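Local structure of elongation factor G (Thermus thermophilus, 2DY1) at residues A[167-172]-A[255-260]; A[105-110]-A[134-139]; A[161-166]-A[178-183]. The protein binds GTP together with magnesium and is probably a GTPase that drives the translocation step of protein synthesis on the ribosome. All blocks are in the same frame, centred on the assembly; numbering follows the deposited sequence.

Interaction 1: residues A[167-172]-A[255-260]. With GTP (guanosine-5'-triphosphate), chain C.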
loop_
_atom_site.group_PDB
_atom_site.type_symbol
_atom_site.label_atom_id
_atom_site.label_comp_id
_atom_site.label_asym_id
_atom_site.label_seq_id
_atom_site.Cartn_x
_atom_site.Cartn_y
_atom_site.Cartn_z
ATOM N N GLY A 167 -6.401 -33.160 25.599
ATOM C CA GLY A 167 -6.886 -32.495 24.399
ATOM C C GLY A 167 -6.947 -30.976 24.441
ATOM O O GLY A 167 -7.196 -30.345 23.418
ATOM N N LYS A 168 -6.711 -30.387 25.611
ATOM C CA LYS A 168 -6.756 -28.942 25.755
ATOM C C LYS A 168 -5.349 -28.346 25.725
ATOM O O LYS A 168 -4.455 -28.826 26.429
ATOM C CB LYS A 168 -7.426 -28.587 27.079
ATOM C CG LYS A 168 -7.472 -27.098 27.392
ATOM C CD LYS A 168 -8.084 -26.872 28.759
ATOM C CE LYS A 168 -8.152 -25.401 29.122
ATOM N NZ LYS A 168 -8.593 -25.230 30.537
ATOM N N TRP A 169 -5.156 -27.308 24.916
ATOM C CA TRP A 169 -3.842 -26.648 24.838
ATOM C C TRP A 169 -3.677 -25.808 26.099
ATOM O O TRP A 169 -4.477 -24.905 26.353
ATOM C CB TRP A 169 -3.782 -25.751 23.611
ATOM C CG TRP A 169 -2.524 -24.936 23.541
ATOM C CD1 TRP A 169 -1.240 -25.385 23.735
ATOM C CD2 TRP A 169 -2.423 -23.552 23.213
ATOM N NE1 TRP A 169 -0.346 -24.359 23.541
ATOM C CE2 TRP A 169 -1.044 -23.222 23.219
ATOM C CE3 TRP A 169 -3.363 -22.553 22.914
ATOM C CZ2 TRP A 169 -0.580 -21.938 22.933
ATOM C CZ3 TRP A 169 -2.899 -21.267 22.634
ATOM C CH2 TRP A 169 -1.516 -20.977 22.646
ATOM N N VAL A 170 -2.643 -26.102 26.880
ATOM C CA VAL A 170 -2.397 -25.406 28.142
ATOM C C VAL A 170 -1.016 -24.805 28.285
ATOM O O VAL A 170 -0.753 -24.108 29.261
ATOM C CB VAL A 170 -2.590 -26.346 29.367
ATOM C CG1 VAL A 170 -4.007 -26.899 29.371
ATOM C CG2 VAL A 170 -1.564 -27.500 29.333
ATOM N N GLY A 171 -0.130 -25.059 27.328
ATOM C CA GLY A 171 1.205 -24.530 27.494
ATOM C C GLY A 171 2.190 -24.815 26.388
ATOM O O GLY A 171 1.825 -25.099 25.246
ATOM N N LEU A 172 3.464 -24.756 26.772
ATOM C CA LEU A 172 4.561 -24.913 25.840
ATOM C C LEU A 172 5.591 -25.929 26.265
ATOM O O LEU A 172 5.842 -26.117 27.458
ATOM C CB LEU A 172 5.335 -23.584 25.718
ATOM C CG LEU A 172 4.614 -22.289 25.365
ATOM C CD1 LEU A 172 5.629 -21.161 25.248
ATOM C CD2 LEU A 172 3.878 -22.490 24.049
ATOM N N GLY A 255 -2.367 -14.203 22.914
ATOM C CA GLY A 255 -2.662 -13.146 23.865
ATOM C C GLY A 255 -4.039 -13.346 24.481
ATOM O O GLY A 255 -4.315 -12.848 25.560
ATOM N N GLU A 256 -4.881 -14.130 23.804
ATOM C CA GLU A 256 -6.251 -14.378 24.275
ATOM C C GLU A 256 -6.236 -15.392 25.417
ATOM O O GLU A 256 -6.901 -15.206 26.422
ATOM C CB GLU A 256 -7.096 -14.896 23.115
ATOM C CG GLU A 256 -8.587 -14.951 23.369
ATOM C CD GLU A 256 -9.217 -13.580 23.336
ATOM O OE1 GLU A 256 -8.838 -12.779 22.448
ATOM O OE2 GLU A 256 -10.092 -13.306 24.188
ATOM N N ARG A 257 -5.449 -16.454 25.264
ATOM C CA ARG A 257 -5.337 -17.480 26.306
ATOM C C ARG A 257 -4.213 -17.151 27.299
ATOM O O ARG A 257 -4.030 -17.858 28.289
ATOM C CB ARG A 257 -5.033 -18.848 25.668
ATOM C CG ARG A 257 -6.039 -19.350 24.661
ATOM C CD ARG A 257 -7.366 -19.618 25.332
ATOM N NE ARG A 257 -7.201 -20.546 26.442
ATOM C CZ ARG A 257 -8.103 -20.737 27.401
ATOM N NH1 ARG A 257 -9.244 -20.058 27.388
ATOM N NH2 ARG A 257 -7.859 -21.602 28.378
ATOM N N GLU A 258 -3.475 -16.070 27.039
ATOM C CA GLU A 258 -2.340 -15.661 27.856
ATOM C C GLU A 258 -1.360 -16.813 28.058
ATOM O O GLU A 258 -0.976 -17.130 29.180
ATOM C CB GLU A 258 -2.783 -15.095 29.213
ATOM C CG GLU A 258 -3.305 -13.657 29.102
ATOM C CD GLU A 258 -2.204 -12.598 28.943
ATOM O OE1 GLU A 258 -1.005 -12.939 28.677
ATOM O OE2 GLU A 258 -2.569 -11.402 29.085
ATOM N N ILE A 259 -0.977 -17.431 26.948
ATOM C CA ILE A 259 -0.010 -18.524 26.960
ATOM C C ILE A 259 1.238 -18.113 26.177
ATOM O O ILE A 259 1.137 -17.656 25.035
ATOM C CB ILE A 259 -0.602 -19.799 26.306
ATOM C CG1 ILE A 259 -1.689 -20.394 27.209
ATOM C CG2 ILE A 259 0.517 -20.830 26.040
ATOM C CD1 ILE A 259 -2.449 -21.570 26.550
ATOM N N GLY A 260 2.409 -18.245 26.806
ATOM C CA GLY A 260 3.675 -17.962 26.132
ATOM C C GLY A 260 4.012 -16.530 25.786
ATOM O O GLY A 260 4.884 -16.297 24.963
HETATM P PG GTP C . -5.827 -7.044 12.148
HETATM O O1G GTP C . -7.307 -6.712 11.616
HETATM O O2G GTP C . -5.250 -5.766 12.928
HETATM O O3G GTP C . -4.917 -7.507 11.076
HETATM O O3B GTP C . -6.112 -8.195 13.238
HETATM P PB GTP C . -5.072 -8.670 14.364
HETATM O O1B GTP C . -4.063 -9.554 13.735
HETATM O O2B GTP C . -4.580 -7.492 15.119
HETATM O O3A GTP C . -5.989 -9.632 15.262
HETATM P PA GTP C . -6.766 -9.158 16.584
HETATM O O1A GTP C . -5.800 -9.060 17.700
HETATM O O2A GTP C . -7.594 -7.975 16.254
HETATM O "O5'" GTP C . -7.726 -10.410 16.891
HETATM C "C5'" GTP C . -8.863 -10.622 16.052
HETATM C "C4'" GTP C . -9.824 -11.604 16.719
HETATM O "O4'" GTP C . -9.051 -12.768 17.056
HETATM C "C3'" GTP C . -10.330 -11.022 18.041
HETATM O "O3'" GTP C . -11.645 -11.522 18.299
HETATM C "C2'" GTP C . -9.340 -11.588 19.058
HETATM O "O2'" GTP C . -9.985 -11.710 20.330
HETATM C "C1'" GTP C . -9.167 -12.987 18.470
HETATM N N9 GTP C . -7.948 -13.672 18.956
HETATM C C8 GTP C . -6.706 -13.192 18.908
HETATM N N7 GTP C . -5.849 -14.130 19.304
HETATM C C5 GTP C . -6.548 -15.218 19.615
HETATM C C6 GTP C . -6.200 -16.483 20.079
HETATM O O6 GTP C . -5.027 -16.812 20.244
HETATM N N1 GTP C . -7.222 -17.408 20.327
HETATM C C2 GTP C . -8.558 -17.052 20.101
HETATM N N2 GTP C . -9.531 -17.929 20.332
HETATM N N3 GTP C . -8.853 -15.825 19.648
HETATM C C4 GTP C . -7.890 -14.924 19.404
HETATM O O HOH W 1 -5.523 -23.280 28.522
#

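Interaction 2: residues A[105-110]-A[134-139]. With GTP (guanosine-5'-triphosphate), chain C.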
loop_
_atom_site.group_PDB
_atom_site.type_symbol
_atom_site.label_atom_id
_atom_site.label_comp_id
_atom_site.label_asym_id
_atom_site.label_seq_id
_atom_site.Cartn_x
_atom_site.Cartn_y
_atom_site.Cartn_z
ATOM N N VAL A 105 0.784 -16.039 12.626
ATOM C CA VAL A 105 0.110 -17.005 11.763
ATOM C C VAL A 105 -0.923 -17.740 12.616
ATOM O O VAL A 105 -0.589 -18.353 13.627
ATOM C CB VAL A 105 1.126 -18.047 11.192
ATOM C CG1 VAL A 105 0.385 -19.187 10.448
ATOM C CG2 VAL A 105 2.097 -17.353 10.261
ATOM N N SER A 106 -2.190 -17.677 12.210
ATOM C CA SER A 106 -3.247 -18.380 12.937
ATOM C C SER A 106 -3.124 -19.888 12.680
ATOM O O SER A 106 -2.980 -20.310 11.533
ATOM C CB SER A 106 -4.619 -17.890 12.444
ATOM O OG SER A 106 -5.626 -18.826 12.776
ATOM N N ALA A 107 -3.179 -20.691 13.739
ATOM C CA ALA A 107 -3.064 -22.133 13.593
ATOM C C ALA A 107 -4.240 -22.691 12.799
ATOM O O ALA A 107 -4.143 -23.766 12.222
ATOM C CB ALA A 107 -2.995 -22.802 14.961
ATOM N N GLU A 108 -5.337 -21.951 12.760
ATOM C CA GLU A 108 -6.523 -22.386 12.018
ATOM C C GLU A 108 -6.339 -22.257 10.518
ATOM O O GLU A 108 -6.735 -23.124 9.745
ATOM C CB GLU A 108 -7.731 -21.505 12.302
ATOM C CG GLU A 108 -8.262 -21.398 13.672
ATOM C CD GLU A 108 -9.773 -21.308 13.617
ATOM O OE1 GLU A 108 -10.432 -22.339 13.867
ATOM O OE2 GLU A 108 -10.296 -20.218 13.293
ATOM N N ALA A 109 -5.778 -21.127 10.114
ATOM C CA ALA A 109 -5.619 -20.824 8.702
ATOM C C ALA A 109 -4.283 -21.076 8.041
ATOM O O ALA A 109 -4.229 -21.264 6.827
ATOM C CB ALA A 109 -6.036 -19.376 8.464
ATOM N N GLY A 110 -3.201 -21.056 8.806
ATOM C CA GLY A 110 -1.898 -21.270 8.204
ATOM C C GLY A 110 -1.474 -20.018 7.457
ATOM O O GLY A 110 -2.000 -18.931 7.716
ATOM N N THR A 134 -0.569 -18.303 16.589
ATOM C CA THR A 134 -1.668 -17.918 17.472
ATOM C C THR A 134 -2.894 -18.796 17.266
ATOM O O THR A 134 -2.931 -19.622 16.367
ATOM C CB THR A 134 -2.117 -16.501 17.147
ATOM O OG1 THR A 134 -2.534 -16.466 15.768
ATOM C CG2 THR A 134 -0.958 -15.510 17.374
ATOM N N LYS A 135 -3.893 -18.586 18.121
ATOM C CA LYS A 135 -5.179 -19.278 18.014
ATOM C C LYS A 135 -5.186 -20.807 18.032
ATOM O O LYS A 135 -6.147 -21.430 17.559
ATOM C CB LYS A 135 -5.906 -18.785 16.749
ATOM C CG LYS A 135 -6.155 -17.280 16.740
ATOM C CD LYS A 135 -7.062 -16.874 15.558
ATOM C CE LYS A 135 -7.524 -15.419 15.662
ATOM N NZ LYS A 135 -8.571 -15.059 14.633
ATOM N N LEU A 136 -4.137 -21.432 18.564
ATOM C CA LEU A 136 -4.153 -22.891 18.599
ATOM C C LEU A 136 -5.302 -23.381 19.503
ATOM O O LEU A 136 -5.753 -24.525 19.360
ATOM C CB LEU A 136 -2.807 -23.439 19.092
ATOM C CG LEU A 136 -2.643 -24.967 19.035
ATOM C CD1 LEU A 136 -2.711 -25.430 17.586
ATOM C CD2 LEU A 136 -1.317 -25.386 19.668
ATOM N N ASP A 137 -5.796 -22.525 20.392
ATOM C CA ASP A 137 -6.883 -22.919 21.297
ATOM C C ASP A 137 -8.167 -23.191 20.534
ATOM O O ASP A 137 -9.098 -23.812 21.068
ATOM C CB ASP A 137 -7.135 -21.852 22.367
ATOM C CG ASP A 137 -7.469 -20.490 21.771
ATOM O OD1 ASP A 137 -6.646 -19.979 20.970
ATOM O OD2 ASP A 137 -8.543 -19.934 22.113
ATOM N N LYS A 138 -8.226 -22.737 19.287
ATOM C CA LYS A 138 -9.412 -22.974 18.487
ATOM C C LYS A 138 -9.450 -24.396 17.898
ATOM O O LYS A 138 -10.440 -24.776 17.276
ATOM C CB LYS A 138 -9.546 -21.880 17.422
ATOM C CG LYS A 138 -9.640 -20.496 18.068
ATOM C CD LYS A 138 -9.903 -19.365 17.082
ATOM C CE LYS A 138 -11.374 -19.270 16.703
ATOM N NZ LYS A 138 -11.612 -18.116 15.785
ATOM N N GLY A 139 -8.380 -25.182 18.093
ATOM C CA GLY A 139 -8.389 -26.580 17.648
ATOM C C GLY A 139 -7.535 -27.186 16.533
ATOM O O GLY A 139 -7.683 -28.380 16.222
HETATM P PG GTP C . -5.827 -7.044 12.148
HETATM O O1G GTP C . -7.307 -6.712 11.616
HETATM O O2G GTP C . -5.250 -5.766 12.928
HETATM O O3G GTP C . -4.917 -7.507 11.076
HETATM O O3B GTP C . -6.112 -8.195 13.238
HETATM P PB GTP C . -5.072 -8.670 14.364
HETATM O O1B GTP C . -4.063 -9.554 13.735
HETATM O O2B GTP C . -4.580 -7.492 15.119
HETATM O O3A GTP C . -5.989 -9.632 15.262
HETATM P PA GTP C . -6.766 -9.158 16.584
HETATM O O1A GTP C . -5.800 -9.060 17.700
HETATM O O2A GTP C . -7.594 -7.975 16.254
HETATM O "O5'" GTP C . -7.726 -10.410 16.891
HETATM C "C5'" GTP C . -8.863 -10.622 16.052
HETATM C "C4'" GTP C . -9.824 -11.604 16.719
HETATM O "O4'" GTP C . -9.051 -12.768 17.056
HETATM C "C3'" GTP C . -10.330 -11.022 18.041
HETATM O "O3'" GTP C . -11.645 -11.522 18.299
HETATM C "C2'" GTP C . -9.340 -11.588 19.058
HETATM O "O2'" GTP C . -9.985 -11.710 20.330
HETATM C "C1'" GTP C . -9.167 -12.987 18.470
HETATM N N9 GTP C . -7.948 -13.672 18.956
HETATM C C8 GTP C . -6.706 -13.192 18.908
HETATM N N7 GTP C . -5.849 -14.130 19.304
HETATM C C5 GTP C . -6.548 -15.218 19.615
HETATM C C6 GTP C . -6.200 -16.483 20.079
HETATM O O6 GTP C . -5.027 -16.812 20.244
HETATM N N1 GTP C . -7.222 -17.408 20.327
HETATM C C2 GTP C . -8.558 -17.052 20.101
HETATM N N2 GTP C . -9.531 -17.929 20.332
HETATM N N3 GTP C . -8.853 -15.825 19.648
HETATM C C4 GTP C . -7.890 -14.924 19.404
#

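Interaction 3: residues A[161-166]-A[178-183]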
loop_
_atom_site.group_PDB
_atom_site.type_symbol
_atom_site.label_atom_id
_atom_site.label_comp_id
_atom_site.label_asym_id
_atom_site.label_seq_id
_atom_site.Cartn_x
_atom_site.Cartn_y
_atom_site.Cartn_z
ATOM N N LEU A 161 6.738 -26.463 21.067
ATOM C CA LEU A 161 5.743 -27.459 20.672
ATOM C C LEU A 161 4.623 -27.242 21.704
ATOM O O LEU A 161 4.850 -26.742 22.797
ATOM C CB LEU A 161 6.286 -28.882 20.757
ATOM C CG LEU A 161 7.369 -29.202 19.733
ATOM C CD1 LEU A 161 7.822 -30.643 19.975
ATOM C CD2 LEU A 161 6.877 -29.020 18.303
ATOM N N PRO A 162 3.392 -27.613 21.363
ATOM C CA PRO A 162 2.301 -27.407 22.315
ATOM C C PRO A 162 2.200 -28.415 23.441
ATOM O O PRO A 162 2.432 -29.620 23.241
ATOM C CB PRO A 162 1.059 -27.431 21.432
ATOM C CG PRO A 162 1.456 -28.349 20.298
ATOM C CD PRO A 162 2.917 -28.074 20.050
ATOM N N LEU A 163 1.881 -27.916 24.634
ATOM C CA LEU A 163 1.644 -28.811 25.762
ATOM C C LEU A 163 0.139 -28.982 25.872
ATOM O O LEU A 163 -0.601 -28.008 25.975
ATOM C CB LEU A 163 2.192 -28.229 27.069
ATOM C CG LEU A 163 1.938 -29.108 28.291
ATOM C CD1 LEU A 163 2.762 -30.389 28.135
ATOM C CD2 LEU A 163 2.354 -28.377 29.572
ATOM N N TYR A 164 -0.326 -30.228 25.807
ATOM C CA TYR A 164 -1.750 -30.514 25.925
ATOM C C TYR A 164 -2.054 -31.304 27.184
ATOM O O TYR A 164 -1.211 -32.056 27.680
ATOM C CB TYR A 164 -2.240 -31.367 24.755
ATOM C CG TYR A 164 -2.315 -30.654 23.431
ATOM C CD1 TYR A 164 -3.420 -29.864 23.106
ATOM C CD2 TYR A 164 -1.290 -30.770 22.500
ATOM C CE1 TYR A 164 -3.495 -29.207 21.870
ATOM C CE2 TYR A 164 -1.362 -30.130 21.274
ATOM C CZ TYR A 164 -2.458 -29.354 20.960
ATOM O OH TYR A 164 -2.535 -28.739 19.718
ATOM N N GLU A 165 -3.269 -31.130 27.684
ATOM C CA GLU A 165 -3.754 -31.891 28.833
ATOM C C GLU A 165 -5.154 -32.309 28.417
ATOM O O GLU A 165 -6.039 -31.476 28.224
ATOM C CB GLU A 165 -3.776 -31.037 30.110
ATOM C CG GLU A 165 -2.396 -30.828 30.699
ATOM C CD GLU A 165 -2.393 -29.893 31.897
ATOM O OE1 GLU A 165 -3.479 -29.385 32.245
ATOM O OE2 GLU A 165 -1.301 -29.670 32.470
ATOM N N GLY A 166 -5.336 -33.611 28.220
ATOM C CA GLY A 166 -6.636 -34.114 27.817
ATOM C C GLY A 166 -7.225 -33.400 26.614
ATOM O O GLY A 166 -8.412 -33.061 26.605
ATOM N N GLY A 178 14.101 -29.118 26.698
ATOM C CA GLY A 178 13.373 -30.300 27.133
ATOM C C GLY A 178 12.613 -30.031 28.417
ATOM O O GLY A 178 12.601 -30.844 29.345
ATOM N N LYS A 179 11.982 -28.864 28.479
ATOM C CA LYS A 179 11.216 -28.485 29.646
ATOM C C LYS A 179 9.856 -28.029 29.173
ATOM O O LYS A 179 9.703 -27.601 28.029
ATOM C CB LYS A 179 11.923 -27.371 30.420
ATOM C CG LYS A 179 13.225 -27.836 31.074
ATOM C CD LYS A 179 13.776 -26.802 32.030
ATOM C CE LYS A 179 15.095 -27.273 32.630
ATOM N NZ LYS A 179 15.705 -26.240 33.512
ATOM N N ALA A 180 8.869 -28.145 30.048
ATOM C CA ALA A 180 7.520 -27.764 29.687
ATOM C C ALA A 180 6.950 -26.806 30.727
ATOM O O ALA A 180 7.372 -26.800 31.892
ATOM C CB ALA A 180 6.643 -29.006 29.578
ATOM N N TYR A 181 5.975 -26.013 30.294
ATOM C CA TYR A 181 5.347 -25.028 31.159
ATOM C C TYR A 181 3.862 -24.965 30.881
ATOM O O TYR A 181 3.456 -24.890 29.724
ATOM C CB TYR A 181 5.949 -23.645 30.895
ATOM C CG TYR A 181 7.452 -23.637 31.027
ATOM C CD1 TYR A 181 8.264 -23.977 29.951
ATOM C CD2 TYR A 181 8.053 -23.397 32.264
ATOM C CE1 TYR A 181 9.653 -24.086 30.101
ATOM C CE2 TYR A 181 9.436 -23.509 32.430
ATOM C CZ TYR A 181 10.225 -23.851 31.348
ATOM O OH TYR A 181 11.588 -23.947 31.526
ATOM N N ARG A 182 3.058 -24.980 31.934
ATOM C CA ARG A 182 1.617 -24.895 31.755
ATOM C C ARG A 182 1.137 -23.560 32.296
ATOM O O ARG A 182 1.762 -22.976 33.185
ATOM C CB ARG A 182 0.905 -26.049 32.477
ATOM C CG ARG A 182 0.891 -25.947 33.979
ATOM C CD ARG A 182 0.220 -27.180 34.618
ATOM N NE ARG A 182 -1.125 -27.469 34.119
ATOM C CZ ARG A 182 -2.243 -26.871 34.531
ATOM N NH1 ARG A 182 -2.204 -25.926 35.469
ATOM N NH2 ARG A 182 -3.403 -27.223 34.003
ATOM N N TYR A 183 0.026 -23.083 31.756
ATOM C CA TYR A 183 -0.543 -21.815 32.167
ATOM C C TYR A 183 -1.945 -21.943 32.722
ATOM O O TYR A 183 -2.754 -22.728 32.236
ATOM C CB TYR A 183 -0.594 -20.851 30.972
ATOM C CG TYR A 183 0.755 -20.429 30.496
ATOM C CD1 TYR A 183 1.573 -21.301 29.775
ATOM C CD2 TYR A 183 1.244 -19.159 30.804
ATOM C CE1 TYR A 183 2.847 -20.914 29.372
ATOM C CE2 TYR A 183 2.507 -18.773 30.409
ATOM C CZ TYR A 183 3.300 -19.645 29.696
ATOM O OH TYR A 183 4.540 -19.240 29.284
#

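Interaction 1: residues A[167-172]-A[255-260]
W169 sets CG anti to its backbone N (chi1 174°), and I259 sets CG1 anti to its carbonyl carbon (chi1 -70°). The two side chains meet tip to tip. The CD1 methyl of I259 lies over one face of the indole, 3.7 Å from the centroid of the W169 six-membered ring and only 5° off its normal, a CH-pi contact. The other branch of the isoleucine is also used: I259 CG2 packs 3.5 Å from W169 CZ2. A beta-branched residue suits this place because it offers two separate methyls to one flat ring. The indole N-H turns back on its own strand, where W169 NE1 makes a weak hydrogen bond of 2.9 Å to G171 O.

Farther along, L172 CD2 lies 4.2 Å from I259 CG2, and L172 CD1 rests 3.9 Å from G260 CA. A side chain on G260 would press against that leucine methyl, and the positive phi of G260 also favours glycine; the residue is the N-cap of helix 261-271.

At the more exposed end the link is polar. One water donates to W169 O at 2.9 Å and accepts from R257 NH2, lying in the guanidinium plane at its edge. The arginine crosses the extended K168 chain at about a right angle. K168 CE is the atom nearest R257 NH2; the two like charges lie close together, which is probably not attractive in itself.

E256 takes no part in this packing and serves the nucleotide: E256 OE1 accepts a 2.6 Å hydrogen bond from O2' of GTP, and E256 CB lies 3.5 Å from GTP C6. Segment 255-260 follows S254, in what corresponds to the fifth nucleotide-binding motif of translational GTPases, and packs through I259 and R257 on strand 168-174, the second strand of a beta hairpin with 156-165.

Interaction 2: residues A[105-110]-A[134-139]
T134, K135 and D137 belong to the guanine-recognition (G4) motif of P-loop GTPases, and T134 pairs with S106 in a parallel beta bridge. T134 N donates to V105 O at 3.0 Å, and A107 N to T134 O at 2.8 Å. S106 OG accepts from E108 N in an ST turn as its strand ends. A107 CB, a small buried methyl suited to the close segments, lies 3.7 Å from L136 CD1.

The two strands are neighbours in a beta-alpha-beta crossover through helix 113-124, and their C-terminal ends present loops to the nucleotide. D137, with CG between its backbone N and carbonyl carbon (chi1 58°), suits guanine because two oxygens match two donors: OD1 takes GTP N1 at 2.7 Å and OD2 takes N2. K135 gives its backbone N to O6 and runs its extended chain over the base, CG 3.4 Å from GTP C6, until NZ bonds G19 O. An alanine here would probably leave the G19 carbonyl without this partner and the guanine without the cover of CG and the methylenes beyond. T134 OG1 bonds S20 O. At the exposed side E108 crosses K138, with a long salt bridge of 3.5 Å between OE2 and NZ.

Interaction 3: residues A[161-166]-A[178-183]
The polar part of this contact is a salt bridge between E165 and R182, in which two nitrogens of the guanidinium grip the two carboxylate oxygens side-on. R182 NE donates to E165 OE2 at 2.8 Å, and R182 NH2 donates to E165 OE1 over the same distance of 2.8 Å. Both bonds are nearly straight, and the carboxylate and guanidinium planes are only 8° apart; OE1 uses its syn lone pair, and OE2 is met on its syn side. Arginine fits here because its NE and NH2 edge matches the spacing of the two oxygens, and the paired bonds hold both groups flat against rotation. In R182, chi1 (72°) places CG between the backbone N and the carbonyl carbon, and a bend at chi3 (-54°) places NE. R182 NH1 pairs with E184, so one guanidinium serves two acids and would probably help keep both ionised.

The apolar part is carried by one methyl, L163 CD2. It lies 4.0 Å from R182 CB and 4.3 Å from A180 CB. The small A180 suits a place facing this branched leucine, which A191 and P194 cover as well.

No backbone bond joins the segments: strand 168-174 runs between them, hydrogen-bonded to both. Strands 156-165, 168-174 and 179-184 follow one another antiparallel, a beta meander, and here side chains of the first and third meet across the second.

Overall arrangement
From the N terminus, interaction 2 closes first: strand 100-106 leads through helix 113-124 to 134-139, joining two central parallel strands of the G domain beside the nucleotide. The chain then enters the meander, where 161-166, 167-172 and 178-183 follow in turn; interaction 3 closes a short, helix-free loop built mostly of strand 168-174. Interaction 1 opens inside that loop and closes much later at 255-260, so interactions 1 and 3 cross, whereas interaction 2 precedes both. All three reach one mixed sheet. L136 and D137 pack on W169, tying interaction 2 to interaction 1, and backbone bonds of V170 and L172 to Y183 and Y181 tie interaction 1 to interaction 3. K135 and E256 cover opposite faces of the guanine.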